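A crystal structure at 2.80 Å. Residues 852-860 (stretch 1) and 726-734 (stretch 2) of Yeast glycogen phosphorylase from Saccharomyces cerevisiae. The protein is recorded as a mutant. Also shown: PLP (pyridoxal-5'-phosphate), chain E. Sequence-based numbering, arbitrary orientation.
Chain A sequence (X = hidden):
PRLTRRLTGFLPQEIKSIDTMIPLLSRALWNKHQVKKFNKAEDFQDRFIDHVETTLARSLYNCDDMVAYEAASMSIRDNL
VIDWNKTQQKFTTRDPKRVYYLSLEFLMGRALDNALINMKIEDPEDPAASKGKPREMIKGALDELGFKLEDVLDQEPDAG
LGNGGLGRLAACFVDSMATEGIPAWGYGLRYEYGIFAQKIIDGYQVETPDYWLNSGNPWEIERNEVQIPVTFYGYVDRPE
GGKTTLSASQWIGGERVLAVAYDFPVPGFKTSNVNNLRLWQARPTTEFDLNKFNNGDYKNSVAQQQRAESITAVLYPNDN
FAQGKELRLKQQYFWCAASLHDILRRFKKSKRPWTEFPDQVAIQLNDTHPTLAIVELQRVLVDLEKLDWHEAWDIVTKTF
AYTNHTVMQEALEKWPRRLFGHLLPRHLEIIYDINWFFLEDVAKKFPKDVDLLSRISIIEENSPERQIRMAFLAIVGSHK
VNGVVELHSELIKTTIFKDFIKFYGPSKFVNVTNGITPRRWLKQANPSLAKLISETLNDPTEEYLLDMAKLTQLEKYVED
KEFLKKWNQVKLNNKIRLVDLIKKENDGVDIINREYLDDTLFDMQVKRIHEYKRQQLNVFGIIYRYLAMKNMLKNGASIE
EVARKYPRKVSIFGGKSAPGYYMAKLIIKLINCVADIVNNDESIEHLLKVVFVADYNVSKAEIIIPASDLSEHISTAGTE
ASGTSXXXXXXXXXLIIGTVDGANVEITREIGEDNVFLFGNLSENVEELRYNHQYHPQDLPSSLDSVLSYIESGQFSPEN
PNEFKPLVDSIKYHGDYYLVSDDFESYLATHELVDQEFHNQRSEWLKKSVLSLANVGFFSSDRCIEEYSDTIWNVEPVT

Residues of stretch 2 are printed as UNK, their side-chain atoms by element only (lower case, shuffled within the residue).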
# COMPACT_ATOMS: atom_id res chain seq x y z
N SER A 852 25.27 -15.85 -36.16
CA SER A 852 25.17 -14.95 -35.02
C SER A 852 24.89 -15.73 -33.74
O SER A 852 25.69 -15.72 -32.80
CB SER A 852 24.06 -13.94 -35.25
OG SER A 852 24.48 -12.94 -36.15
N LEU A 853 23.79 -16.50 -33.76
CA LEU A 853 23.39 -17.39 -32.68
C LEU A 853 24.48 -18.30 -32.18
O LEU A 853 24.76 -18.41 -30.99
CB LEU A 853 22.28 -18.28 -33.12
CG LEU A 853 20.94 -18.02 -32.57
CD1 LEU A 853 20.90 -18.51 -31.11
CD2 LEU A 853 20.62 -16.57 -32.83
N ALA A 854 25.09 -18.94 -33.16
CA ALA A 854 26.13 -19.90 -32.93
C ALA A 854 27.29 -19.33 -32.15
O ALA A 854 27.88 -20.02 -31.33
CB ALA A 854 26.60 -20.42 -34.29
N ASN A 855 27.60 -18.05 -32.36
CA ASN A 855 28.73 -17.43 -31.69
C ASN A 855 28.38 -16.35 -30.66
O ASN A 855 29.27 -15.67 -30.11
CB ASN A 855 29.63 -16.85 -32.75
CG ASN A 855 30.17 -17.92 -33.68
OD1 ASN A 855 30.90 -18.85 -33.33
ND2 ASN A 855 29.76 -17.85 -34.94
N VAL A 856 27.10 -16.18 -30.29
CA VAL A 856 26.73 -15.19 -29.29
C VAL A 856 27.12 -15.60 -27.86
O VAL A 856 27.32 -14.75 -26.99
CB VAL A 856 25.21 -14.95 -29.36
CG1 VAL A 856 24.41 -16.09 -28.72
CG2 VAL A 856 24.95 -13.61 -28.68
N GLY A 857 27.29 -16.89 -27.59
CA GLY A 857 27.55 -17.41 -26.26
C GLY A 857 28.55 -16.72 -25.35
O GLY A 857 28.40 -16.83 -24.13
N PHE A 858 29.58 -16.01 -25.81
CA PHE A 858 30.49 -15.34 -24.89
C PHE A 858 29.75 -14.25 -24.13
O PHE A 858 30.12 -13.90 -23.00
CB PHE A 858 31.62 -14.75 -25.67
CG PHE A 858 32.54 -13.78 -24.93
CD1 PHE A 858 33.61 -14.25 -24.18
CD2 PHE A 858 32.34 -12.40 -25.07
CE1 PHE A 858 34.49 -13.35 -23.57
CE2 PHE A 858 33.21 -11.50 -24.45
CZ PHE A 858 34.29 -11.98 -23.71
N PHE A 859 28.69 -13.69 -24.71
CA PHE A 859 27.99 -12.63 -24.03
C PHE A 859 26.98 -13.18 -23.03
O PHE A 859 26.05 -12.46 -22.67
CB PHE A 859 27.30 -11.74 -25.07
CG PHE A 859 28.28 -11.22 -26.10
CD1 PHE A 859 29.33 -10.38 -25.70
CD2 PHE A 859 28.15 -11.61 -27.43
CE1 PHE A 859 30.26 -9.94 -26.65
CE2 PHE A 859 29.09 -11.17 -28.37
CZ PHE A 859 30.14 -10.33 -27.98
N SER A 860 27.11 -14.41 -22.54
CA SER A 860 26.20 -14.88 -21.52
C SER A 860 26.62 -14.27 -20.18
O SER A 860 27.77 -14.43 -19.74
CB SER A 860 26.27 -16.39 -21.47
OG SER A 860 25.47 -16.98 -20.46
N UNK A 726 22.25 -4.83 -27.85
CA UNK A 726 22.96 -5.30 -29.04
C UNK A 726 23.09 -6.80 -28.94
O UNK A 726 22.70 -7.53 -29.85
c UNK A 726 24.55 -3.24 -29.14
o UNK A 726 23.70 -2.48 -28.67
c UNK A 726 24.38 -4.75 -29.13
n UNK A 726 25.56 -2.67 -29.78
N UNK A 727 23.54 -7.28 -27.77
CA UNK A 727 23.79 -8.69 -27.52
C UNK A 727 22.48 -9.46 -27.53
O UNK A 727 22.42 -10.57 -28.08
c UNK A 727 27.44 -6.53 -24.38
s UNK A 727 26.56 -8.05 -24.50
c UNK A 727 24.49 -8.83 -26.17
c UNK A 727 25.82 -8.06 -26.15
N UNK A 728 21.41 -8.83 -27.00
CA UNK A 728 20.06 -9.39 -26.99
C UNK A 728 19.54 -9.59 -28.40
O UNK A 728 18.83 -10.56 -28.64
c UNK A 728 19.31 -8.34 -24.77
c UNK A 728 19.00 -6.83 -22.87
c UNK A 728 19.05 -8.50 -26.26
n UNK A 728 18.10 -5.79 -22.40
c UNK A 728 18.45 -7.24 -24.22
N UNK A 729 19.88 -8.69 -29.33
CA UNK A 729 19.49 -8.84 -30.71
C UNK A 729 20.30 -9.95 -31.35
O UNK A 729 19.74 -10.82 -32.03
c UNK A 729 17.39 -6.68 -31.76
c UNK A 729 18.96 -5.41 -30.45
c UNK A 729 19.74 -7.57 -31.49
c UNK A 729 17.97 -4.47 -30.21
c UNK A 729 18.68 -6.53 -31.23
c UNK A 729 16.69 -4.63 -30.73
c UNK A 729 16.41 -5.74 -31.51
N UNK A 730 21.61 -10.01 -31.08
CA UNK A 730 22.43 -11.04 -31.68
C UNK A 730 21.96 -12.42 -31.24
O UNK A 730 21.67 -13.23 -32.13
c UNK A 730 24.79 -11.95 -31.69
c UNK A 730 24.38 -9.56 -32.09
c UNK A 730 23.90 -10.79 -31.31
N UNK A 731 21.73 -12.66 -29.94
CA UNK A 731 21.24 -13.96 -29.41
C UNK A 731 19.93 -14.48 -30.02
O UNK A 731 19.50 -15.61 -29.83
c UNK A 731 22.86 -14.70 -25.35
c UNK A 731 21.06 -13.81 -27.89
c UNK A 731 20.75 -15.06 -27.06
s UNK A 731 21.09 -14.76 -25.30
N UNK A 732 19.27 -13.61 -30.78
CA UNK A 732 18.01 -13.93 -31.38
C UNK A 732 18.07 -13.89 -32.90
O UNK A 732 17.03 -13.83 -33.56
o UNK A 732 15.58 -14.19 -29.25
n UNK A 732 16.98 -12.80 -28.30
c UNK A 732 16.98 -12.95 -30.79
c UNK A 732 16.48 -13.36 -29.39
N UNK A 733 19.28 -13.92 -33.49
CA UNK A 733 19.45 -13.95 -34.94
C UNK A 733 19.17 -12.63 -35.66
O UNK A 733 18.95 -12.61 -36.89
N UNK A 734 19.20 -11.50 -34.97
CA UNK A 734 18.95 -10.23 -35.61
C UNK A 734 20.26 -9.72 -36.15
O UNK A 734 21.32 -10.08 -35.59
N1 PLP E . 16.08 -1.17 -21.40
C2 PLP E . 15.46 -2.37 -21.61
C2A PLP E . 13.97 -2.45 -21.45
C3 PLP E . 16.21 -3.49 -21.94
O3 PLP E . 15.61 -4.72 -22.08
C4 PLP E . 17.59 -3.39 -22.07
C4A PLP E . 18.32 -4.39 -22.72
C5 PLP E . 18.19 -2.17 -21.83
C6 PLP E . 17.43 -1.07 -21.50
C5A PLP E . 19.72 -1.98 -22.06
O4P PLP E . 19.95 -1.63 -23.43
P PLP E . 20.92 -0.47 -23.89
O1P PLP E . 21.94 -0.33 -22.84
O2P PLP E . 21.63 -1.13 -25.18
O3P PLP E . 20.09 0.66 -24.39

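Position 726 carries four side-chain atoms beyond the backbone: two carbons, the second bearing one oxygen and one nitrogen. It lies on the helix and does not reach stretch 1. A short chain ending in an amide is asparagine, so this is Asn 726.

Position 727 has an unbranched chain of two carbons, a sulfur and a last carbon. Its CA-to-CB bond points toward stretch 1, and its sulfur lies 3.8 Å from CD1 of Phe 859. A thioether in a straight chain means methionine, Met 727. Its SD sits 4.6 Å from the centroid of the Phe 859 ring, 45° off the ring normal, an oblique sulfur-aromatic contact.

Position 728 has four carbons in a row ending in nitrogen. The CA-to-CB bond points away from stretch 1. The terminal nitrogen is 1.5 Å from C4A of PLP, a covalent bond. A long chain with a terminal amine is lysine, Lys 728, and its NZ anchors the cofactor of this phosphorylase.

Position 729 has one carbon followed by a ring of six carbons with no oxygen. The ring is out of reach of stretch 1. This is Phe 729.

Position 730 has three carbons, one carrying the other two. One branch comes within 3.4 Å of Val 856 CG2. Branching at CB with carbon alone gives valine, Val 730. The close branch is CG1, which also lies 4.1 Å from Ser 852 CB.

Position 731 again shows two carbons, a sulfur and a carbon without a branch. Its CA-to-CB bond points away overall, yet the terminal carbon is 4.0 Å from Val 856 CG1. This is Met 731. The terminal carbon is CE, and Met 731 N lies 3.6 Å from Val 856 CG2.

Position 732 has two carbons, the second bearing oxygen and nitrogen. The CA-to-CB bond points away from stretch 1. The group is an amide, so this is Asn 732. Its ND2 donates a 2.9 Å hydrogen bond to Lys 728 O, tying the turn back to the helix.

Position 733 has no side-chain atoms, so it is Gly 733. Its phi of 74° favours glycine. An ideal CB would lie 3.7 Å from Leu 853 CD2. It closes a type I turn that starts at Val 730, with its N hydrogen-bonded to Val 730 O at 2.8 Å.

Position 734 also has none and is Gly 734. Here an ideal CB would point away, with room for it. Its N donates to Phe 729 O at 3.1 Å.

The contact works by packing, with no hydrogen bond between the stretches. Val 856 meets Val 730 and Met 731, while Phe 859 meets Met 727. Leu 853 lies against the turn backbone: its CD2 is 3.3 Å from Met 731 O and 3.0 Å from Gly 733 N, a tight approach. The amides of Asn 732, Gly 733 and Gly 734 are hydrogen-bonded within stretch 2 to Phe 729 O, Val 730 O and Phe 729 O. Together the two stretches bury 479 Å².

Stretch 2, residues 726-734: NMKFVMNGG
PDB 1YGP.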